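Local coordinates for protein glycosyl hydrolase BlGH5_18 (PDB 7LQX) that probably hydrolyses glycosidic bonds of N-glycans, acting as a subfamily 18 member of glycoside hydrolase family 5, at residues N363-V368 with V422-T427; L141-Y146 with L191-R196; M21-F26 with G59-R64. One frame throughout, in Å; residues are numbered along the deposited sequence.

Interaction 1. Residues N363-V368 with V422-T427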
loop_
_atom_site.group_PDB
_atom_site.type_symbol
_atom_site.label_atom_id
_atom_site.label_comp_id
_atom_site.label_asym_id
_atom_site.label_seq_id
_atom_site.Cartn_x
_atom_site.Cartn_y
_atom_site.Cartn_z
ATOM N N ASN A 363 37.096 -28.713 6.163
ATOM C CA ASN A 363 36.685 -28.518 7.545
ATOM C C ASN A 363 36.940 -29.797 8.314
ATOM O O ASN A 363 36.504 -30.868 7.889
ATOM C CB ASN A 363 35.190 -28.229 7.592
ATOM C CG ASN A 363 34.849 -26.916 6.958
ATOM O OD1 ASN A 363 34.584 -26.831 5.758
ATOM N ND2 ASN A 363 34.848 -25.864 7.765
ATOM N N ASP A 364 37.606 -29.678 9.462
ATOM C CA ASP A 364 38.048 -30.854 10.192
ATOM C C ASP A 364 36.962 -31.471 11.057
ATOM O O ASP A 364 37.002 -32.683 11.312
ATOM C CB ASP A 364 39.210 -30.470 11.112
ATOM C CG ASP A 364 40.431 -30.013 10.350
ATOM O OD1 ASP A 364 40.905 -30.774 9.480
ATOM O OD2 ASP A 364 40.917 -28.895 10.624
ATOM N N ALA A 365 36.029 -30.666 11.549
ATOM C CA ALA A 365 35.044 -31.114 12.515
ATOM C C ALA A 365 33.662 -30.700 12.050
ATOM O O ALA A 365 33.503 -29.755 11.274
ATOM C CB ALA A 365 35.309 -30.507 13.897
ATOM N N ALA A 366 32.653 -31.416 12.534
ATOM C CA ALA A 366 31.281 -31.022 12.260
ATOM C C ALA A 366 30.381 -31.344 13.441
ATOM O O ALA A 366 30.549 -32.373 14.105
ATOM C CB ALA A 366 30.720 -31.688 10.997
ATOM N N VAL A 367 29.439 -30.440 13.697
ATOM C CA VAL A 367 28.326 -30.685 14.606
ATOM C C VAL A 367 27.201 -31.334 13.809
ATOM O O VAL A 367 26.893 -30.902 12.688
ATOM C CB VAL A 367 27.862 -29.384 15.279
ATOM C CG1 VAL A 367 26.751 -29.684 16.273
ATOM C CG2 VAL A 367 29.030 -28.685 15.984
ATOM N N VAL A 368 26.607 -32.378 14.384
ATOM C CA VAL A 368 25.587 -33.179 13.715
ATOM C C VAL A 368 24.197 -32.686 14.095
ATOM O O VAL A 368 23.859 -32.585 15.279
ATOM C CB VAL A 368 25.750 -34.668 14.076
ATOM C CG1 VAL A 368 24.673 -35.480 13.402
ATOM C CG2 VAL A 368 27.128 -35.169 13.682
ATOM N N VAL A 422 35.972 -33.807 6.888
ATOM C CA VAL A 422 35.582 -33.917 8.288
ATOM C C VAL A 422 36.066 -35.243 8.856
ATOM O O VAL A 422 35.703 -36.308 8.351
ATOM C CB VAL A 422 34.056 -33.794 8.423
ATOM C CG1 VAL A 422 33.613 -34.229 9.804
ATOM C CG2 VAL A 422 33.616 -32.384 8.119
ATOM N N THR A 423 36.862 -35.178 9.926
ATOM C CA THR A 423 37.341 -36.373 10.612
ATOM C C THR A 423 36.869 -36.476 12.056
ATOM O O THR A 423 37.251 -37.428 12.748
ATOM C CB THR A 423 38.877 -36.477 10.568
ATOM O OG1 THR A 423 39.469 -35.354 11.226
ATOM C CG2 THR A 423 39.366 -36.570 9.118
ATOM N N ARG A 424 36.056 -35.538 12.530
ATOM C CA ARG A 424 35.532 -35.553 13.885
ATOM C C ARG A 424 34.087 -35.089 13.843
ATOM O O ARG A 424 33.772 -34.094 13.183
ATOM C CB ARG A 424 36.323 -34.631 14.822
ATOM C CG ARG A 424 35.623 -34.396 16.160
ATOM C CD ARG A 424 36.602 -34.071 17.288
ATOM N NE ARG A 424 37.334 -32.832 17.052
ATOM C CZ ARG A 424 37.346 -31.779 17.870
ATOM N NH1 ARG A 424 36.674 -31.784 19.016
ATOM N NH2 ARG A 424 38.059 -30.714 17.541
ATOM N N LEU A 425 33.219 -35.793 14.558
ATOM C CA LEU A 425 31.809 -35.446 14.642
ATOM C C LEU A 425 31.436 -35.200 16.094
ATOM O O LEU A 425 31.893 -35.917 16.988
ATOM C CB LEU A 425 30.950 -36.590 14.111
ATOM C CG LEU A 425 31.078 -36.887 12.616
ATOM C CD1 LEU A 425 30.397 -38.198 12.285
ATOM C CD2 LEU A 425 30.502 -35.740 11.797
ATOM N N GLU A 426 30.579 -34.212 16.322
ATOM C CA GLU A 426 30.064 -33.920 17.655
ATOM C C GLU A 426 28.544 -33.965 17.624
ATOM O O GLU A 426 27.914 -33.242 16.846
ATOM C CB GLU A 426 30.553 -32.554 18.133
ATOM C CG GLU A 426 30.059 -32.196 19.515
ATOM C CD GLU A 426 30.810 -31.035 20.112
ATOM O OE1 GLU A 426 32.047 -30.977 19.931
ATOM O OE2 GLU A 426 30.164 -30.187 20.758
ATOM N N THR A 427 27.954 -34.795 18.476
ATOM C CA THR A 427 26.505 -34.922 18.519
ATOM C C THR A 427 25.909 -33.988 19.573
ATOM O O THR A 427 26.573 -33.579 20.525
ATOM C CB THR A 427 26.097 -36.369 18.802
ATOM O OG1 THR A 427 26.719 -36.816 20.010
ATOM C CG2 THR A 427 26.522 -37.282 17.656
HETATM O O HOH W 1 40.078 -33.438 9.363
#
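Ala366 is bonded to the 422-427 segment through both backbone polar atoms: its N donates to Arg424 O at 3.0 Å and its O accepts from Glu426 N at 2.9 Å. Two residues on, Val368 N bonds to Glu426 O (2.9 Å, 162° at the hydrogen). Before the strands proper, Asp364 O accepts from Thr423 N at 2.9 Å and, more weakly, from Arg424 N. A water then joins the side chains here, donating to Asp364 OD1 and accepting from Thr423 OG1.

The parallel pairing makes 424-426 an outer strand and 365-369 the middle strand of a three-stranded parallel sheet, with 403-407 on the other side, in an alpha/beta region that follows the barrel in sequence.

Apolar contacts lie mainly on the face carrying Ala366 and Leu425. Val422 CG1 lies 4.0 Å from Ala366 CB, while Leu425 CD2 lies 4.1 Å from that CB and 3.9 Å from Val368 CG2, touching two residues with a single methyl.

Arg424 and Glu426 share the opposite face with Ala365 and Val367. Glu426 has CG anti to the backbone N (chi1 -180°) and an extended chain, which carries its carboxylate to salt bridges with Arg392 and Arg395 of helix 388-399; Val367 packs on Ile389 and Leu396 of the same helix.

Interaction 2. Residues L141-Y146 with L191-R196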
loop_
_atom_site.group_PDB
_atom_site.type_symbol
_atom_site.label_atom_id
_atom_site.label_comp_id
_atom_site.label_asym_id
_atom_site.label_seq_id
_atom_site.Cartn_x
_atom_site.Cartn_y
_atom_site.Cartn_z
ATOM N N LEU A 141 4.436 -10.937 -13.725
ATOM C CA LEU A 141 5.376 -9.856 -13.431
ATOM C C LEU A 141 6.824 -10.325 -13.563
ATOM O O LEU A 141 7.659 -9.635 -14.159
ATOM C CB LEU A 141 5.113 -9.264 -12.044
ATOM C CG LEU A 141 6.054 -8.105 -11.692
ATOM C CD1 LEU A 141 5.927 -6.966 -12.713
ATOM C CD2 LEU A 141 5.801 -7.605 -10.284
ATOM N N VAL A 142 7.153 -11.494 -13.003
ATOM C CA VAL A 142 8.512 -12.007 -13.154
ATOM C C VAL A 142 8.870 -12.121 -14.634
ATOM O O VAL A 142 9.952 -11.706 -15.059
ATOM C CB VAL A 142 8.691 -13.356 -12.432
ATOM C CG1 VAL A 142 10.098 -13.905 -12.679
ATOM C CG2 VAL A 142 8.443 -13.235 -10.955
ATOM N N ALA A 143 7.969 -12.694 -15.437
ATOM C CA ALA A 143 8.265 -12.883 -16.854
ATOM C C ALA A 143 8.452 -11.552 -17.568
ATOM O O ALA A 143 9.361 -11.404 -18.393
ATOM C CB ALA A 143 7.158 -13.697 -17.527
ATOM N N GLU A 144 7.603 -10.568 -17.271
ATOM C CA GLU A 144 7.702 -9.284 -17.958
ATOM C C GLU A 144 8.973 -8.552 -17.551
ATOM O O GLU A 144 9.708 -8.038 -18.402
ATOM C CB GLU A 144 6.473 -8.433 -17.649
ATOM C CG GLU A 144 5.177 -9.009 -18.172
ATOM N N LEU A 145 9.255 -8.512 -16.250
ATOM C CA LEU A 145 10.468 -7.862 -15.772
ATOM C C LEU A 145 11.704 -8.591 -16.280
ATOM O O LEU A 145 12.637 -7.967 -16.801
ATOM C CB LEU A 145 10.449 -7.809 -14.244
ATOM C CG LEU A 145 11.642 -7.132 -13.570
ATOM C CD1 LEU A 145 11.776 -5.680 -13.994
ATOM C CD2 LEU A 145 11.518 -7.227 -12.049
ATOM N N TYR A 146 11.712 -9.923 -16.168
ATOM C CA TYR A 146 12.856 -10.698 -16.632
ATOM C C TYR A 146 13.101 -10.486 -18.121
ATOM O O TYR A 146 14.252 -10.354 -18.557
ATOM C CB TYR A 146 12.631 -12.182 -16.337
ATOM C CG TYR A 146 13.739 -13.044 -16.880
ATOM C CD1 TYR A 146 15.014 -12.989 -16.338
ATOM C CD2 TYR A 146 13.515 -13.907 -17.937
ATOM C CE1 TYR A 146 16.040 -13.775 -16.837
ATOM C CE2 TYR A 146 14.531 -14.696 -18.445
ATOM C CZ TYR A 146 15.791 -14.625 -17.900
ATOM O OH TYR A 146 16.776 -15.430 -18.440
ATOM N N LEU A 191 10.601 -19.689 -9.921
ATOM C CA LEU A 191 11.990 -19.780 -10.368
ATOM C C LEU A 191 12.076 -20.224 -11.820
ATOM O O LEU A 191 13.013 -19.841 -12.533
ATOM C CB LEU A 191 12.770 -20.742 -9.469
ATOM C CG LEU A 191 12.962 -20.264 -8.030
ATOM C CD1 LEU A 191 13.444 -21.418 -7.168
ATOM C CD2 LEU A 191 13.927 -19.077 -7.939
ATOM N N ALA A 192 11.120 -21.039 -12.269
ATOM C CA ALA A 192 11.132 -21.588 -13.616
ATOM C C ALA A 192 10.936 -20.533 -14.688
ATOM O O ALA A 192 11.163 -20.821 -15.866
ATOM C CB ALA A 192 10.034 -22.645 -13.749
ATOM N N VAL A 193 10.507 -19.326 -14.314
ATOM C CA VAL A 193 10.364 -18.258 -15.294
ATOM C C VAL A 193 11.716 -17.842 -15.851
ATOM O O VAL A 193 11.808 -17.404 -17.003
ATOM C CB VAL A 193 9.607 -17.072 -14.672
ATOM C CG1 VAL A 193 9.498 -15.930 -15.669
ATOM C CG2 VAL A 193 8.233 -17.521 -14.203
ATOM N N VAL A 194 12.780 -17.977 -15.064
ATOM C CA VAL A 194 14.109 -17.524 -15.460
ATOM C C VAL A 194 14.793 -18.598 -16.296
ATOM O O VAL A 194 14.709 -19.789 -15.987
ATOM C CB VAL A 194 14.940 -17.215 -14.201
ATOM C CG1 VAL A 194 16.369 -16.809 -14.560
ATOM C CG2 VAL A 194 14.265 -16.134 -13.368
ATOM N N ASP A 195 15.496 -18.182 -17.349
ATOM C CA ASP A 195 16.369 -19.094 -18.093
ATOM C C ASP A 195 17.673 -19.220 -17.312
ATOM O O ASP A 195 18.568 -18.375 -17.418
ATOM C CB ASP A 195 16.607 -18.601 -19.515
ATOM C CG ASP A 195 17.480 -19.552 -20.323
ATOM O OD1 ASP A 195 18.046 -20.500 -19.743
ATOM O OD2 ASP A 195 17.602 -19.347 -21.548
ATOM N N ARG A 196 17.784 -20.275 -16.514
ATOM C CA ARG A 196 18.918 -20.429 -15.606
ATOM C C ARG A 196 20.198 -20.847 -16.312
ATOM O O ARG A 196 21.251 -20.887 -15.668
ATOM C CB ARG A 196 18.540 -21.375 -14.464
ATOM C CG ARG A 196 17.468 -20.742 -13.577
ATOM C CD ARG A 196 16.830 -21.715 -12.632
ATOM N NE ARG A 196 17.758 -22.149 -11.603
ATOM C CZ ARG A 196 17.442 -23.010 -10.644
ATOM N NH1 ARG A 196 16.214 -23.510 -10.595
ATOM N NH2 ARG A 196 18.344 -23.363 -9.745
#
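In the outer layer of the (beta/alpha)8 barrel, Tyr146 and Val142 of helix 132-149 meet Val193, Val194 and Asp195 in the connection from helix 180-191 to strand 200-202. That connection begins with a type I turn, Leu191 to Val194, and the turn presents its last two residues to the helix. Val193 reaches across with one branch: CG1, placed anti to its backbone N (chi1 178°), sits 3.7 Å from Val142 CG1 and 3.5 Å from Ala143 CA, close against the helix backbone. Val142 and Val194 both also touch Leu158 of strand 155-159, so the apolar patch continues inward to the barrel wall.

Beside it lies the Tyr146 ring. Val194 CA stands over one face, 4.2 Å from the ring centroid and 14° off its normal, a CH-pi contact displaced somewhat toward the rim; Val194 CG1 comes to 3.8 Å from Tyr146 CE1. The valine side chain runs at about a right angle to that of the tyrosine. At the far end of the ring, Asp195 N gives a weak hydrogen bond to Tyr146 OH (3.2 Å, 141° at the hydrogen), and Asp195 CB is 3.4 Å from the same oxygen.

The hydroxyl also hydrogen-bonds His199 ND1, whose ring meets the tyrosine ring nearly perpendicularly, while the Asp195 carboxylate turns to Arg197. The weak amide bond is thus a secondary tie, and the phenol's stronger polar partner is the histidine.

Interaction 3. Residues M21-F26 with G59-R64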
loop_
_atom_site.group_PDB
_atom_site.type_symbol
_atom_site.label_atom_id
_atom_site.label_comp_id
_atom_site.label_asym_id
_atom_site.label_seq_id
_atom_site.Cartn_x
_atom_site.Cartn_y
_atom_site.Cartn_z
ATOM N N MET A 21 39.901 -18.620 -14.043
ATOM C CA MET A 21 39.919 -17.503 -13.055
ATOM C C MET A 21 38.801 -17.661 -12.024
ATOM O O MET A 21 37.643 -17.879 -12.380
ATOM C CB MET A 21 39.775 -16.160 -13.777
HETATM N N MSE A 22 39.164 -17.553 -10.745
HETATM C CA MSE A 22 38.212 -17.659 -9.640
HETATM C C MSE A 22 38.198 -16.333 -8.896
HETATM O O MSE A 22 39.168 -15.578 -8.967
HETATM C CB MSE A 22 38.633 -18.769 -8.680
HETATM C CG MSE A 22 38.769 -20.134 -9.331
HETATM SE SE MSE A 22 37.085 -20.790 -10.066
HETATM C CE MSE A 22 36.250 -21.433 -8.425
ATOM N N ARG A 23 37.130 -16.076 -8.144
ATOM C CA ARG A 23 37.041 -14.820 -7.410
ATOM C C ARG A 23 35.836 -14.840 -6.485
ATOM O O ARG A 23 34.927 -15.661 -6.636
ATOM C CB ARG A 23 36.961 -13.644 -8.392
ATOM C CG ARG A 23 35.898 -13.807 -9.490
ATOM C CD ARG A 23 35.382 -12.452 -9.990
ATOM N NE ARG A 23 35.513 -11.476 -8.924
ATOM C CZ ARG A 23 34.698 -10.464 -8.688
ATOM N NH1 ARG A 23 33.651 -10.245 -9.465
ATOM N NH2 ARG A 23 34.967 -9.680 -7.666
HETATM N N MSE A 24 35.852 -13.922 -5.514
HETATM C CA MSE A 24 34.760 -13.754 -4.556
HETATM C C MSE A 24 34.145 -12.386 -4.844
HETATM O O MSE A 24 34.859 -11.393 -4.945
HETATM C CB MSE A 24 35.257 -13.760 -3.114
HETATM C CG MSE A 24 34.152 -13.507 -2.096
HETATM SE SE MSE A 24 34.815 -13.554 -0.254
HETATM C CE MSE A 24 35.295 -15.421 -0.157
ATOM N N ARG A 25 32.825 -12.329 -4.940
ATOM C CA ARG A 25 32.156 -11.103 -5.341
ATOM C C ARG A 25 31.967 -10.178 -4.145
ATOM O O ARG A 25 31.676 -10.625 -3.031
ATOM C CB ARG A 25 30.793 -11.444 -5.947
ATOM C CG ARG A 25 30.788 -12.568 -6.987
ATOM C CD ARG A 25 31.463 -12.178 -8.294
ATOM N NE ARG A 25 30.985 -10.894 -8.793
ATOM C CZ ARG A 25 29.963 -10.727 -9.631
ATOM N NH1 ARG A 25 29.281 -11.769 -10.100
ATOM N NH2 ARG A 25 29.634 -9.497 -10.001
ATOM N N PHE A 26 32.140 -8.878 -4.383
ATOM C CA PHE A 26 31.912 -7.849 -3.368
ATOM C C PHE A 26 30.991 -6.780 -3.936
ATOM O O PHE A 26 31.242 -6.256 -5.027
ATOM C CB PHE A 26 33.231 -7.249 -2.857
ATOM C CG PHE A 26 33.921 -8.129 -1.862
ATOM C CD1 PHE A 26 34.720 -9.190 -2.273
ATOM C CD2 PHE A 26 33.724 -7.934 -0.507
ATOM C CE1 PHE A 26 35.329 -10.012 -1.343
ATOM C CE2 PHE A 26 34.326 -8.751 0.421
ATOM C CZ PHE A 26 35.119 -9.800 0.007
ATOM N N GLY A 59 35.551 -0.200 -5.176
ATOM C CA GLY A 59 35.979 -1.498 -5.644
ATOM C C GLY A 59 34.887 -2.539 -5.670
ATOM O O GLY A 59 35.181 -3.738 -5.568
HETATM N N MSE A 60 33.633 -2.123 -5.793
HETATM C CA MSE A 60 32.516 -3.051 -5.847
HETATM C C MSE A 60 32.333 -3.578 -7.260
HETATM O O MSE A 60 32.577 -2.864 -8.235
HETATM C CB MSE A 60 31.233 -2.352 -5.409
HETATM C CG MSE A 60 31.296 -1.763 -4.023
HETATM SE SE MSE A 60 31.511 -3.080 -2.621
HETATM C CE MSE A 60 33.405 -2.984 -2.353
ATOM N N ASP A 61 31.895 -4.829 -7.373
ATOM C CA ASP A 61 31.623 -5.430 -8.668
ATOM C C ASP A 61 30.141 -5.667 -8.929
ATOM O O ASP A 61 29.788 -6.076 -10.038
ATOM C CB ASP A 61 32.425 -6.729 -8.835
ATOM C CG ASP A 61 32.099 -7.758 -7.777
ATOM O OD1 ASP A 61 30.955 -8.250 -7.766
ATOM O OD2 ASP A 61 32.981 -8.064 -6.954
ATOM N N HIS A 62 29.263 -5.415 -7.958
ATOM C CA HIS A 62 27.841 -5.600 -8.206
ATOM C C HIS A 62 27.013 -4.805 -7.212
ATOM O O HIS A 62 27.490 -4.388 -6.153
ATOM C CB HIS A 62 27.427 -7.081 -8.127
ATOM C CG HIS A 62 27.453 -7.646 -6.736
ATOM N ND1 HIS A 62 28.585 -8.199 -6.187
ATOM C CD2 HIS A 62 26.491 -7.738 -5.785
ATOM C CE1 HIS A 62 28.322 -8.608 -4.956
ATOM N NE2 HIS A 62 27.058 -8.342 -4.688
ATOM N N VAL A 63 25.744 -4.638 -7.577
ATOM C CA VAL A 63 24.712 -4.098 -6.713
ATOM C C VAL A 63 23.512 -5.037 -6.720
ATOM O O VAL A 63 23.252 -5.750 -7.694
ATOM C CB VAL A 63 24.271 -2.683 -7.154
ATOM C CG1 VAL A 63 25.399 -1.678 -6.978
ATOM C CG2 VAL A 63 23.774 -2.684 -8.596
ATOM N N ARG A 64 22.777 -5.028 -5.610
ATOM C CA ARG A 64 21.456 -5.638 -5.491
ATOM C C ARG A 64 20.441 -4.506 -5.415
ATOM O O ARG A 64 20.622 -3.565 -4.637
ATOM C CB ARG A 64 21.402 -6.530 -4.248
ATOM C CG ARG A 64 20.087 -7.247 -4.005
ATOM C CD ARG A 64 20.254 -8.325 -2.939
ATOM N NE ARG A 64 18.958 -8.831 -2.494
ATOM C CZ ARG A 64 18.528 -8.832 -1.234
ATOM N NH1 ARG A 64 19.286 -8.376 -0.246
ATOM N NH2 ARG A 64 17.325 -9.308 -0.965
#
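Asp61 touches the 21-26 segment with backbone and side chain together, beginning with Asp61 N, which donates to Phe26 O at 2.8 Å. Its CG sits between the backbone N and the carbonyl carbon (chi1 60°), which turns the carboxylate back toward the same residue, Phe26, so that its N can be met as well as its O. From CB, 4.0 Å from Phe26 O, the chain passes to CG and divides. OD2 accepts Phe26 N on its syn side (2.8 Å, 180° at the hydrogen), and OD1 accepts His62 ND1 at 2.8 Å, the oxygen lying in the imidazole plane. These two bonds hold both oxygens and so fix the carboxylate's rotation.

Two arginines add to this, each with two deposited conformers. In those described, Arg23 NH2 reaches OD2 at 2.7 Å, from the opposite face to Phe26 N, and Arg25 meets OD1 side-on with NE at 2.8 Å and NH2 at 2.9 Å. Both salt bridges, at least together, are uncertain.

The same conformer of Arg25 would put NH2 in a second, equally uncertain salt bridge with Asp100 of strand 100-104, whereas His62 NE2 bonds Thr310 of strand 306-312. The contact joins neighbouring barrel strands 25-29 and 62-65 of a beta-alpha-beta unit where they begin, beside helix 342-354, on which Phe26 and Met60 (a selenomethionine) both pack.

In the fold
From the N terminus the three contacts come in series, none nested in or crossing another. Interaction 3 closes first, pairing the starts of strands 25-29 and 62-65 around the intervening helix 45-57. Interaction 2 follows, its loop holding strand 155-159 and helix 180-191, and ties helix 132-149 to the approach to strand 200-202. Both belong to the eight-stranded barrel, with centres about 23 Å apart. Interaction 1 closes last, after helix 342-354, tying strand 365-369 to strand 424-426 in the small parallel sheet outside the barrel; its loop contains helices 388-399 and 414-420 and strand 403-407. Its centre lies about 31 Å from that of interaction 3, and no two contacts touch.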